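Local coordinates for protein pyridoxamine 5-phosphate-dependent dehydrase (Escherichia coli, PDB 3B8X) that removes the C3'-hydroxyl group from GDP-4-keto-6-deoxy-D-mannose by a combined transamination and deoxygenation that uses a vitamin B6 cofactor, a step in L-colitose biosynthesis, at residues E34-Y39 against A52-S57; V104-I109 against D345-F350; N324-S327 against E331-P334. The protein carries 1 engineered substitution. One frame throughout, in Å; residues are numbered along the deposited sequence.

Interaction 1: E34-Y39 against A52-S57. With G4M ([(2R,3S,4R,5R)-5-(2-amino-6-oxo-1,6-dihydro-9H-purin-9-yl)-3,4-dihydroxytetrahydrofuran-2-yl]methyl (2R,3S,4S,5S,6R)-3,4-dihydroxy-5-[({3-hydroxy-2-methyl-5-[(phosphonooxy)methyl]pyridin-4-yl}methyl)amino]-6-methyltetrahydro-2H-pyran-2-yl dihydrogen diphosphate), chain O.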
loop_
_atom_site.group_PDB
_atom_site.type_symbol
_atom_site.label_atom_id
_atom_site.label_comp_id
_atom_site.label_asym_id
_atom_site.label_seq_id
_atom_site.Cartn_x
_atom_site.Cartn_y
_atom_site.Cartn_z
ATOM N N GLU B 34 -17.055 -4.227 8.547
ATOM C CA GLU B 34 -18.426 -4.033 8.128
ATOM C C GLU B 34 -18.750 -2.774 7.343
ATOM O O GLU B 34 -19.394 -2.852 6.289
ATOM C CB GLU B 34 -19.335 -4.147 9.363
ATOM C CG GLU B 34 -19.748 -5.577 9.653
ATOM C CD GLU B 34 -19.896 -6.384 8.373
ATOM O OE1 GLU B 34 -20.770 -6.041 7.544
ATOM O OE2 GLU B 34 -19.124 -7.350 8.186
ATOM N N TYR B 35 -18.236 -1.635 7.783
ATOM C CA TYR B 35 -18.430 -0.411 6.998
ATOM C C TYR B 35 -17.787 -0.528 5.609
ATOM O O TYR B 35 -18.372 -0.094 4.631
ATOM C CB TYR B 35 -17.944 0.841 7.746
ATOM C CG TYR B 35 -18.845 1.259 8.890
ATOM C CD1 TYR B 35 -18.426 1.147 10.220
ATOM C CD2 TYR B 35 -20.124 1.773 8.659
ATOM C CE1 TYR B 35 -19.272 1.468 11.279
ATOM C CE2 TYR B 35 -20.951 2.167 9.730
ATOM C CZ TYR B 35 -20.527 1.985 11.031
ATOM O OH TYR B 35 -21.348 2.317 12.097
ATOM N N VAL B 36 -16.581 -1.105 5.518
ATOM C CA VAL B 36 -15.935 -1.260 4.226
ATOM C C VAL B 36 -16.788 -2.187 3.350
ATOM O O VAL B 36 -16.994 -1.943 2.172
ATOM C CB VAL B 36 -14.514 -1.890 4.362
ATOM C CG1 VAL B 36 -14.008 -2.369 2.980
ATOM C CG2 VAL B 36 -13.571 -0.885 5.021
ATOM N N LYS B 37 -17.274 -3.261 3.955
ATOM C CA LYS B 37 -18.083 -4.219 3.239
ATOM C C LYS B 37 -19.312 -3.517 2.680
ATOM O O LYS B 37 -19.661 -3.701 1.520
ATOM C CB LYS B 37 -18.493 -5.369 4.173
ATOM C CG LYS B 37 -17.390 -6.337 4.544
ATOM C CD LYS B 37 -17.863 -7.780 4.400
ATOM C CE LYS B 37 -18.409 -8.342 5.708
ATOM N NZ LYS B 37 -19.886 -8.129 5.874
ATOM N N GLN B 38 -19.985 -2.755 3.531
ATOM C CA GLN B 38 -21.186 -2.035 3.155
ATOM C C GLN B 38 -20.853 -1.060 2.018
ATOM O O GLN B 38 -21.576 -0.926 1.011
ATOM C CB GLN B 38 -21.601 -1.215 4.363
ATOM C CG GLN B 38 -23.034 -0.752 4.392
ATOM C CD GLN B 38 -23.378 -0.144 5.744
ATOM O OE1 GLN B 38 -23.781 1.028 5.830
ATOM N NE2 GLN B 38 -23.172 -0.925 6.819
ATOM N N TYR B 39 -19.783 -0.307 2.218
ATOM C CA TYR B 39 -19.366 0.631 1.180
ATOM C C TYR B 39 -19.142 -0.082 -0.183
ATOM O O TYR B 39 -19.486 0.431 -1.250
ATOM C CB TYR B 39 -18.018 1.200 1.618
ATOM C CG TYR B 39 -17.412 2.130 0.617
ATOM C CD1 TYR B 39 -17.941 3.385 0.391
ATOM C CD2 TYR B 39 -16.273 1.768 -0.073
ATOM C CE1 TYR B 39 -17.348 4.274 -0.528
ATOM C CE2 TYR B 39 -15.681 2.639 -0.975
ATOM C CZ TYR B 39 -16.198 3.900 -1.180
ATOM O OH TYR B 39 -15.557 4.743 -2.069
ATOM N N ALA B 52 -17.085 -4.886 -6.001
ATOM C CA ALA B 52 -16.222 -3.759 -5.658
ATOM C C ALA B 52 -15.286 -4.183 -4.517
ATOM O O ALA B 52 -15.712 -4.912 -3.598
ATOM C CB ALA B 52 -17.061 -2.552 -5.234
ATOM N N VAL B 53 -14.009 -3.805 -4.623
ATOM C CA VAL B 53 -13.013 -4.098 -3.576
ATOM C C VAL B 53 -12.323 -2.800 -3.216
ATOM O O VAL B 53 -11.560 -2.290 -4.015
ATOM C CB VAL B 53 -11.900 -5.075 -3.956
ATOM C CG1 VAL B 53 -10.956 -5.234 -2.771
ATOM C CG2 VAL B 53 -12.438 -6.476 -4.348
ATOM N N MET B 54 -12.560 -2.306 -2.005
ATOM C CA MET B 54 -11.924 -1.081 -1.515
ATOM C C MET B 54 -10.505 -1.313 -1.015
ATOM O O MET B 54 -10.239 -2.313 -0.368
ATOM C CB MET B 54 -12.689 -0.513 -0.356
ATOM C CG MET B 54 -12.223 0.934 -0.003
ATOM S SD MET B 54 -13.072 1.524 1.497
ATOM C CE MET B 54 -12.767 3.307 1.500
ATOM N N VAL B 55 -9.607 -0.402 -1.339
ATOM C CA VAL B 55 -8.204 -0.554 -0.976
ATOM C C VAL B 55 -7.673 0.760 -0.464
ATOM O O VAL B 55 -8.363 1.774 -0.432
ATOM C CB VAL B 55 -7.306 -1.072 -2.146
ATOM C CG1 VAL B 55 -7.627 -2.553 -2.431
ATOM C CG2 VAL B 55 -7.517 -0.254 -3.382
ATOM N N SER B 56 -6.447 0.726 -0.002
ATOM C CA SER B 56 -5.881 1.906 0.605
ATOM C C SER B 56 -5.809 3.173 -0.245
ATOM O O SER B 56 -5.806 4.242 0.329
ATOM C CB SER B 56 -4.541 1.534 1.253
ATOM O OG SER B 56 -3.539 1.264 0.260
ATOM N N SER B 57 -5.688 3.094 -1.572
ATOM C CA SER B 57 -5.612 4.308 -2.419
ATOM C C SER B 57 -5.865 3.886 -3.865
ATOM O O SER B 57 -5.952 2.685 -4.165
ATOM C CB SER B 57 -4.242 5.014 -2.337
ATOM O OG SER B 57 -3.225 4.129 -2.784
HETATM O OP3 G4M O . -3.946 9.431 -5.321
HETATM P PL G4M O . -4.389 7.916 -5.467
HETATM O OP1 G4M O . -3.233 6.874 -5.007
HETATM O OP2 G4M O . -5.705 7.670 -4.579
HETATM O OP4 G4M O . -4.853 7.652 -7.006
HETATM C C5B G4M O . -3.700 7.557 -7.792
HETATM C C5L G4M O . -4.090 7.878 -9.185
HETATM C C6L G4M O . -4.195 6.850 -10.112
HETATM N N1L G4M O . -4.481 7.128 -11.363
HETATM C C2L G4M O . -4.685 8.350 -11.806
HETATM C C2A G4M O . -4.953 8.595 -13.272
HETATM C C3L G4M O . -4.646 9.447 -10.951
HETATM O O3L G4M O . -4.795 10.681 -11.479
HETATM C C4L G4M O . -4.367 9.197 -9.569
HETATM C C4A G4M O . -4.284 10.235 -8.631
HETATM N N4A G4M O . -4.378 11.468 -9.032
HETATM C C4G G4M O . -4.402 12.505 -8.063
HETATM C C5G G4M O . -3.750 13.766 -8.581
HETATM C C6G G4M O . -4.313 14.141 -9.952
HETATM O O5G G4M O . -4.208 14.734 -7.642
HETATM C C3G G4M O . -3.648 12.107 -6.783
HETATM O O3G G4M O . -4.620 11.812 -5.787
HETATM C C2G G4M O . -2.794 13.310 -6.286
HETATM O O2G G4M O . -2.373 13.138 -4.929
HETATM C C1G G4M O . -3.579 14.597 -6.376
HETATM O O1G G4M O . -2.611 15.638 -6.375
HETATM P P2 G4M O . -2.928 16.989 -5.598
HETATM O O3P G4M O . -4.407 17.515 -5.986
HETATM O O4P G4M O . -1.906 18.119 -6.153
HETATM O OPP G4M O . -2.762 16.561 -4.052
HETATM P P G4M O . -2.746 17.811 -3.041
HETATM O O1P G4M O . -1.703 19.022 -3.290
HETATM O O2P G4M O . -2.368 17.055 -1.693
HETATM O "O5'" G4M O . -4.232 18.263 -2.743
HETATM C "C5'" G4M O . -4.646 19.277 -3.635
HETATM C "C4'" G4M O . -5.222 20.407 -2.796
HETATM O "O4'" G4M O . -6.037 19.850 -1.722
HETATM C "C3'" G4M O . -4.080 21.192 -2.112
HETATM O "O3'" G4M O . -4.527 22.535 -1.999
HETATM C "C2'" G4M O . -3.955 20.507 -0.733
HETATM O "O2'" G4M O . -3.488 21.473 0.217
HETATM C "C1'" G4M O . -5.421 20.199 -0.461
HETATM N N9 G4M O . -5.572 19.103 0.501
HETATM C C8 G4M O . -5.207 17.810 0.297
HETATM N N7 G4M O . -5.541 17.119 1.369
HETATM C C4 G4M O . -6.169 19.210 1.732
HETATM C C5 G4M O . -6.153 17.916 2.304
HETATM C C6 G4M O . -6.736 17.721 3.608
HETATM O O6 G4M O . -6.774 16.639 4.173
HETATM N N3 G4M O . -6.701 20.230 2.411
HETATM C C2 G4M O . -7.214 20.037 3.615
HETATM N N1 G4M O . -7.245 18.809 4.225
HETATM N N2 G4M O . -7.733 21.098 4.290
#
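M54 reaches from strand 51-55 to V36 and Y39, which lie one turn apart on helix 34-47. Its sulfur carries the closest approach, with M54 SD 3.6 Å from Y39 CD2. SD stands 4.4 Å from the centroid of the Y39 ring, 49° off the ring normal, a Met-aromatic contact of oblique geometry. The two side chains run at about a right angle to each other, and the methyl M54 CE continues past the ring, 3.9 Å from Y39 CE2. Nearer the strand, V36 CG1 packs 4.0 Å from M54 CB. The reach depends on an extended methionine chain, with CG anti to the backbone N (chi1 -168°) and every later torsion also near 180°. This side is closely filled and buried: Y39 also meets the ring of F43, and S257 of helix 255-286 touches M54. The far side of helix 34-47 is looser and solvent-facing, bearing E34, K37 and Q38; there K37 NZ makes a weak bond to E34 OE1. Past the strand, S57 begins helix 58-68 as its N-cap, and S57 CB comes within 3.4 Å of the cofactor phosphate oxygen G4M OP1. Between the two segments the contact rests on dispersion and close fit around a polarisable sulfur, while the carboxylate of E40, farther along the same helix, takes the bond from M54 N.

Interaction 2: V104-I109 against D345-F350. With NA (sodium ion), chain M.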
loop_
_atom_site.group_PDB
_atom_site.type_symbol
_atom_site.label_atom_id
_atom_site.label_comp_id
_atom_site.label_asym_id
_atom_site.label_seq_id
_atom_site.Cartn_x
_atom_site.Cartn_y
_atom_site.Cartn_z
ATOM N N VAL B 104 5.663 -2.254 -21.835
ATOM C CA VAL B 104 4.733 -1.141 -21.984
ATOM C C VAL B 104 4.872 -0.466 -23.345
ATOM O O VAL B 104 5.992 -0.096 -23.699
ATOM C CB VAL B 104 4.985 -0.063 -20.889
ATOM C CG1 VAL B 104 3.955 1.094 -20.983
ATOM C CG2 VAL B 104 4.936 -0.719 -19.476
ATOM N N LYS B 105 3.753 -0.283 -24.059
ATOM C CA LYS B 105 3.711 0.421 -25.341
ATOM C C LYS B 105 2.997 1.755 -25.224
ATOM O O LYS B 105 1.761 1.815 -25.090
ATOM C CB LYS B 105 2.978 -0.372 -26.402
ATOM C CG LYS B 105 3.277 0.167 -27.827
ATOM C CD LYS B 105 2.532 -0.642 -28.927
ATOM C CE LYS B 105 3.419 -1.663 -29.699
ATOM N NZ LYS B 105 2.650 -2.715 -30.514
ATOM N N PHE B 106 3.764 2.826 -25.334
ATOM C CA PHE B 106 3.169 4.139 -25.200
ATOM C C PHE B 106 2.545 4.648 -26.475
ATOM O O PHE B 106 3.113 4.522 -27.548
ATOM C CB PHE B 106 4.176 5.153 -24.683
ATOM C CG PHE B 106 4.597 4.916 -23.264
ATOM C CD1 PHE B 106 5.706 4.133 -22.973
ATOM C CD2 PHE B 106 3.897 5.493 -22.212
ATOM C CE1 PHE B 106 6.078 3.880 -21.644
ATOM C CE2 PHE B 106 4.328 5.324 -20.880
ATOM C CZ PHE B 106 5.413 4.497 -20.609
ATOM N N VAL B 107 1.389 5.276 -26.317
ATOM C CA VAL B 107 0.665 5.881 -27.433
ATOM C C VAL B 107 0.273 7.326 -27.097
ATOM O O VAL B 107 -0.103 7.597 -25.963
ATOM C CB VAL B 107 -0.603 5.092 -27.700
ATOM C CG1 VAL B 107 -1.425 5.727 -28.814
ATOM C CG2 VAL B 107 -0.239 3.652 -28.064
ATOM N N ASP B 108 0.387 8.232 -28.069
ATOM C CA ASP B 108 0.029 9.649 -27.911
ATOM C C ASP B 108 -1.442 9.824 -27.580
ATOM O O ASP B 108 -2.321 8.993 -27.848
ATOM C CB ASP B 108 0.236 10.411 -29.237
ATOM C CG ASP B 108 0.722 11.860 -29.050
ATOM O OD1 ASP B 108 0.896 12.343 -27.909
ATOM O OD2 ASP B 108 0.954 12.548 -30.070
ATOM N N ILE B 109 -1.711 11.000 -27.040
ATOM C CA ILE B 109 -3.048 11.361 -26.655
ATOM C C ILE B 109 -3.589 12.272 -27.730
ATOM O O ILE B 109 -2.854 12.754 -28.622
ATOM C CB ILE B 109 -3.013 12.185 -25.360
ATOM C CG1 ILE B 109 -2.023 13.340 -25.514
ATOM C CG2 ILE B 109 -2.604 11.303 -24.192
ATOM C CD1 ILE B 109 -2.535 14.721 -24.984
ATOM N N ASP B 345 14.454 9.136 -15.896
ATOM C CA ASP B 345 14.853 8.636 -14.586
ATOM C C ASP B 345 14.120 7.374 -14.166
ATOM O O ASP B 345 14.729 6.423 -13.670
ATOM C CB ASP B 345 14.662 9.725 -13.541
ATOM C CG ASP B 345 13.388 10.538 -13.763
ATOM O OD1 ASP B 345 12.566 10.206 -14.655
ATOM O OD2 ASP B 345 13.273 11.569 -13.067
ATOM N N VAL B 346 12.815 7.372 -14.431
ATOM C CA VAL B 346 11.924 6.267 -14.113
ATOM C C VAL B 346 11.928 5.229 -15.237
ATOM O O VAL B 346 11.869 4.002 -15.016
ATOM C CB VAL B 346 10.483 6.864 -13.992
ATOM C CG1 VAL B 346 9.404 5.826 -14.052
ATOM C CG2 VAL B 346 10.355 7.667 -12.744
ATOM N N LEU B 347 11.988 5.743 -16.456
ATOM C CA LEU B 347 11.893 4.913 -17.634
ATOM C C LEU B 347 13.031 3.938 -17.787
ATOM O O LEU B 347 12.871 2.867 -18.385
ATOM C CB LEU B 347 11.676 5.741 -18.900
ATOM C CG LEU B 347 10.233 6.228 -18.872
ATOM C CD1 LEU B 347 9.938 7.287 -19.961
ATOM C CD2 LEU B 347 9.379 4.981 -19.042
ATOM N N LYS B 348 14.167 4.291 -17.208
ATOM C CA LYS B 348 15.284 3.375 -17.271
ATOM C C LYS B 348 15.011 2.026 -16.648
ATOM O O LYS B 348 15.735 1.070 -16.941
ATOM C CB LYS B 348 16.583 3.980 -16.746
ATOM C CG LYS B 348 16.649 4.313 -15.251
ATOM C CD LYS B 348 18.133 4.420 -14.874
ATOM C CE LYS B 348 18.394 5.101 -13.544
ATOM N NZ LYS B 348 19.824 5.518 -13.448
ATOM N N TYR B 349 13.952 1.934 -15.844
ATOM C CA TYR B 349 13.621 0.683 -15.173
ATOM C C TYR B 349 12.551 -0.091 -15.935
ATOM O O TYR B 349 12.175 -1.204 -15.552
ATOM C CB TYR B 349 13.173 0.952 -13.729
ATOM C CG TYR B 349 14.155 1.773 -12.928
ATOM C CD1 TYR B 349 13.937 3.095 -12.677
ATOM C CD2 TYR B 349 15.316 1.194 -12.390
ATOM C CE1 TYR B 349 14.829 3.840 -11.913
ATOM C CE2 TYR B 349 16.236 1.953 -11.637
ATOM C CZ TYR B 349 15.977 3.286 -11.404
ATOM O OH TYR B 349 16.903 4.014 -10.669
ATOM N N PHE B 350 12.055 0.517 -17.006
ATOM C CA PHE B 350 11.002 -0.090 -17.812
ATOM C C PHE B 350 11.514 -0.833 -19.035
ATOM O O PHE B 350 12.544 -0.495 -19.591
ATOM C CB PHE B 350 10.081 1.007 -18.360
ATOM C CG PHE B 350 9.042 1.478 -17.396
ATOM C CD1 PHE B 350 9.413 2.081 -16.209
ATOM C CD2 PHE B 350 7.684 1.337 -17.690
ATOM C CE1 PHE B 350 8.440 2.531 -15.329
ATOM C CE2 PHE B 350 6.682 1.766 -16.777
ATOM C CZ PHE B 350 7.075 2.369 -15.607
HETATM NA NA NA M . 11.243 12.240 -14.049
HETATM O O HOH W 1 12.415 13.071 -16.048
HETATM O O HOH W 2 11.268 14.585 -14.062
#
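V104 and F350 make the closest contact, V104 CG2 coming up at the edge of the F350 ring, 3.9 Å from F350 CD2. A second pair lies beside it, where L347 CD2 approaches F106 CZ at 4.3 Å. Each segment adds a contact of its own. The other methyl of V104, CG1, stands 3.6 Å above the F106 ring plane, toward its rim, while L347 CD2 lies 3.9 Å above the plane of F350. V104 therefore serves both rings: its CG1 is anti to the backbone N (chi1 -177°) and turned to F106, and its CG2 is directed at F350. The next shell is backbone. A type I beta turn from L347 to F350, closed by F350 N to L347 O at 2.8 Å, brings the leucine and the phenylalanine to the same side of the chain. Farther back, D345 binds a sodium ion through both carboxylate oxygens, OD2 at 2.4 Å, and its OD1 accepts a bond from V346 N. Two waters, N343 and the carbonyl O of F244 of the second subunit complete the site, tying this helix to the dimer partner. Within the large mixed sheet, strand 103-107 runs between strands 82-86 and 351-354; helix 91-99 packs against V104 and F350, with Y94 meeting the F106 ring, and the short helix 344-347 leads through the turn into edge strand 351-354, L347 touching Y352 of that strand.

Interaction 3: N324-S327 against E331-P334. With G4M ([(2R,3S,4R,5R)-5-(2-amino-6-oxo-1,6-dihydro-9H-purin-9-yl)-3,4-dihydroxytetrahydrofuran-2-yl]methyl (2R,3S,4S,5S,6R)-3,4-dihydroxy-5-[({3-hydroxy-2-methyl-5-[(phosphonooxy)methyl]pyridin-4-yl}methyl)amino]-6-methyltetrahydro-2H-pyran-2-yl dihydrogen diphosphate), chain O.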
loop_
_atom_site.group_PDB
_atom_site.type_symbol
_atom_site.label_atom_id
_atom_site.label_comp_id
_atom_site.label_asym_id
_atom_site.label_seq_id
_atom_site.Cartn_x
_atom_site.Cartn_y
_atom_site.Cartn_z
ATOM N N ASN B 324 0.673 34.382 -13.185
ATOM C CA ASN B 324 -0.542 35.154 -13.214
ATOM C C ASN B 324 -1.611 34.533 -12.366
ATOM O O ASN B 324 -2.326 35.238 -11.662
ATOM C CB ASN B 324 -1.041 35.287 -14.636
ATOM C CG ASN B 324 -0.400 36.438 -15.355
ATOM O OD1 ASN B 324 -0.810 36.785 -16.461
ATOM N ND2 ASN B 324 0.657 36.997 -14.761
ATOM N N LEU B 325 -1.724 33.216 -12.448
ATOM C CA LEU B 325 -2.754 32.521 -11.695
ATOM C C LEU B 325 -2.435 32.596 -10.204
ATOM O O LEU B 325 -3.288 32.875 -9.373
ATOM C CB LEU B 325 -2.905 31.057 -12.199
ATOM C CG LEU B 325 -3.541 30.943 -13.602
ATOM C CD1 LEU B 325 -3.394 29.584 -14.354
ATOM C CD2 LEU B 325 -5.019 31.417 -13.571
ATOM N N ASN B 326 -1.184 32.368 -9.860
ATOM C CA ASN B 326 -0.849 32.361 -8.464
ATOM C C ASN B 326 -1.020 33.697 -7.806
ATOM O O ASN B 326 -1.543 33.778 -6.689
ATOM C CB ASN B 326 0.538 31.792 -8.291
ATOM C CG ASN B 326 0.563 30.304 -8.514
ATOM O OD1 ASN B 326 1.602 29.790 -8.851
ATOM N ND2 ASN B 326 -0.578 29.608 -8.352
ATOM N N SER B 327 -0.648 34.728 -8.550
ATOM C CA SER B 327 -0.777 36.096 -8.117
ATOM C C SER B 327 -2.214 36.301 -7.731
ATOM O O SER B 327 -2.490 36.964 -6.724
ATOM C CB SER B 327 -0.439 37.048 -9.266
ATOM O OG SER B 327 -0.529 38.405 -8.853
ATOM N N GLU B 331 -5.011 28.311 -7.617
ATOM C CA GLU B 331 -4.086 27.187 -7.533
ATOM C C GLU B 331 -4.091 26.481 -8.900
ATOM O O GLU B 331 -5.130 26.330 -9.523
ATOM C CB GLU B 331 -4.514 26.209 -6.433
ATOM C CG GLU B 331 -3.449 25.183 -6.102
ATOM C CD GLU B 331 -3.774 24.378 -4.873
ATOM O OE1 GLU B 331 -4.945 24.464 -4.460
ATOM O OE2 GLU B 331 -2.888 23.664 -4.329
ATOM N N CYS B 332 -2.932 26.046 -9.370
ATOM C CA CYS B 332 -2.898 25.321 -10.629
ATOM C C CYS B 332 -1.890 24.180 -10.620
ATOM O O CYS B 332 -1.096 24.051 -9.677
ATOM C CB CYS B 332 -2.712 26.282 -11.788
ATOM S SG CYS B 332 -1.023 26.916 -11.807
ATOM N N ARG B 333 -1.952 23.315 -11.631
ATOM C CA ARG B 333 -1.096 22.129 -11.704
ATOM C C ARG B 333 -0.773 21.871 -13.189
ATOM O O ARG B 333 -1.546 22.236 -14.054
ATOM C CB ARG B 333 -1.918 20.883 -11.268
ATOM C CG ARG B 333 -2.304 20.719 -9.791
ATOM C CD ARG B 333 -1.057 20.456 -8.945
ATOM N NE ARG B 333 -1.345 20.240 -7.528
ATOM C CZ ARG B 333 -1.360 21.219 -6.637
ATOM N NH1 ARG B 333 -1.633 20.938 -5.360
ATOM N NH2 ARG B 333 -1.120 22.479 -7.053
ATOM N N PRO B 334 0.291 21.134 -13.486
ATOM C CA PRO B 334 0.506 20.720 -14.880
ATOM C C PRO B 334 -0.605 19.685 -15.123
ATOM O O PRO B 334 -1.249 19.214 -14.189
ATOM C CB PRO B 334 1.823 19.933 -14.829
ATOM C CG PRO B 334 2.452 20.265 -13.582
ATOM C CD PRO B 334 1.415 20.780 -12.604
HETATM O OP3 G4M O . -3.946 9.431 -5.321
HETATM P PL G4M O . -4.389 7.916 -5.467
HETATM O OP1 G4M O . -3.233 6.874 -5.007
HETATM O OP2 G4M O . -5.705 7.670 -4.579
HETATM O OP4 G4M O . -4.853 7.652 -7.006
HETATM C C5B G4M O . -3.700 7.557 -7.792
HETATM C C5L G4M O . -4.090 7.878 -9.185
HETATM C C6L G4M O . -4.195 6.850 -10.112
HETATM N N1L G4M O . -4.481 7.128 -11.363
HETATM C C2L G4M O . -4.685 8.350 -11.806
HETATM C C2A G4M O . -4.953 8.595 -13.272
HETATM C C3L G4M O . -4.646 9.447 -10.951
HETATM O O3L G4M O . -4.795 10.681 -11.479
HETATM C C4L G4M O . -4.367 9.197 -9.569
HETATM C C4A G4M O . -4.284 10.235 -8.631
HETATM N N4A G4M O . -4.378 11.468 -9.032
HETATM C C4G G4M O . -4.402 12.505 -8.063
HETATM C C5G G4M O . -3.750 13.766 -8.581
HETATM C C6G G4M O . -4.313 14.141 -9.952
HETATM O O5G G4M O . -4.208 14.734 -7.642
HETATM C C3G G4M O . -3.648 12.107 -6.783
HETATM O O3G G4M O . -4.620 11.812 -5.787
HETATM C C2G G4M O . -2.794 13.310 -6.286
HETATM O O2G G4M O . -2.373 13.138 -4.929
HETATM C C1G G4M O . -3.579 14.597 -6.376
HETATM O O1G G4M O . -2.611 15.638 -6.375
HETATM P P2 G4M O . -2.928 16.989 -5.598
HETATM O O3P G4M O . -4.407 17.515 -5.986
HETATM O O4P G4M O . -1.906 18.119 -6.153
HETATM O OPP G4M O . -2.762 16.561 -4.052
HETATM P P G4M O . -2.746 17.811 -3.041
HETATM O O1P G4M O . -1.703 19.022 -3.290
HETATM O O2P G4M O . -2.368 17.055 -1.693
HETATM O "O5'" G4M O . -4.232 18.263 -2.743
HETATM C "C5'" G4M O . -4.646 19.277 -3.635
HETATM C "C4'" G4M O . -5.222 20.407 -2.796
HETATM O "O4'" G4M O . -6.037 19.850 -1.722
HETATM C "C3'" G4M O . -4.080 21.192 -2.112
HETATM O "O3'" G4M O . -4.527 22.535 -1.999
HETATM C "C2'" G4M O . -3.955 20.507 -0.733
HETATM O "O2'" G4M O . -3.488 21.473 0.217
HETATM C "C1'" G4M O . -5.421 20.199 -0.461
HETATM N N9 G4M O . -5.572 19.103 0.501
HETATM C C8 G4M O . -5.207 17.810 0.297
HETATM N N7 G4M O . -5.541 17.119 1.369
HETATM C C4 G4M O . -6.169 19.210 1.732
HETATM C C5 G4M O . -6.153 17.916 2.304
HETATM C C6 G4M O . -6.736 17.721 3.608
HETATM O O6 G4M O . -6.774 16.639 4.173
HETATM N N3 G4M O . -6.701 20.230 2.411
HETATM C C2 G4M O . -7.214 20.037 3.615
HETATM N N1 G4M O . -7.245 18.809 4.225
HETATM N N2 G4M O . -7.733 21.098 4.290
HETATM O O HOH W 3 -0.647 26.607 -7.717
#
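Water 3 is gripped from both segments, accepting a bond from N326 ND2 at 3.1 Å and another from the backbone C332 N at 2.9 Å. It joins helix 318-328 to strand 332-333, an edge of the antiparallel sheet in the smaller domain of this aspartate aminotransferase-type fold; only a short turn separates helix from strand. Beside this bridge the contact is apolar, with L325 CD1 4.2 Å from C332 CB. L325 also packs on L369 and V371 of the adjacent strand and on L385 and V388 of helix 379-388, so the leucine side is buried whereas N326 lies at the exposed margin.

The other face of the strand belongs to the ligand pocket. The E331 side chain leaves the strand pointing away from the helix and, with CG anti to the backbone N (chi1 -168°) and an extended chain, sets its carboxylate beside the ribose, OE2 lying 3.1 Å from G4M O3'. Its OE1 is also held by the backbone N of L8. R333 bends at chi2 and turns its guanidinium toward the diphosphate; R221 of the second subunit also bonds the ligand. Several partners fix the group's rotation. NH2 donates to C332 O from above the carbonyl plane. NH1 shares its two N-H groups among E331 OE2, its salt-bridge partner, G4M O1P at 2.8 Å and G4M O4P, all with bent geometry. G4M O4P lies at the guanidinium edge, in its plane, and takes a straighter bond from R333 NE, 2.6 Å long with an N-H...O angle of 157°.

Interactions 1 and 2 are buried and apolar, and both draw on the large mixed sheet: one uses its edge strand 51-55, the other strand 103-107, next to the opposite edge. They lie on opposite sides of the chain's centre, about 31 Å apart between centres. Interaction 3 belongs to the smaller antiparallel sheet, is partly exposed, and bridges its segments with a water as well as apolar contact. In sequence it is nested within the loop closed by interaction 2, and both reach the second subunit. Interactions 1 and 3 touch the same ligand at different groups, S57 near the cofactor phosphate, E331 and R333 at the nucleotide.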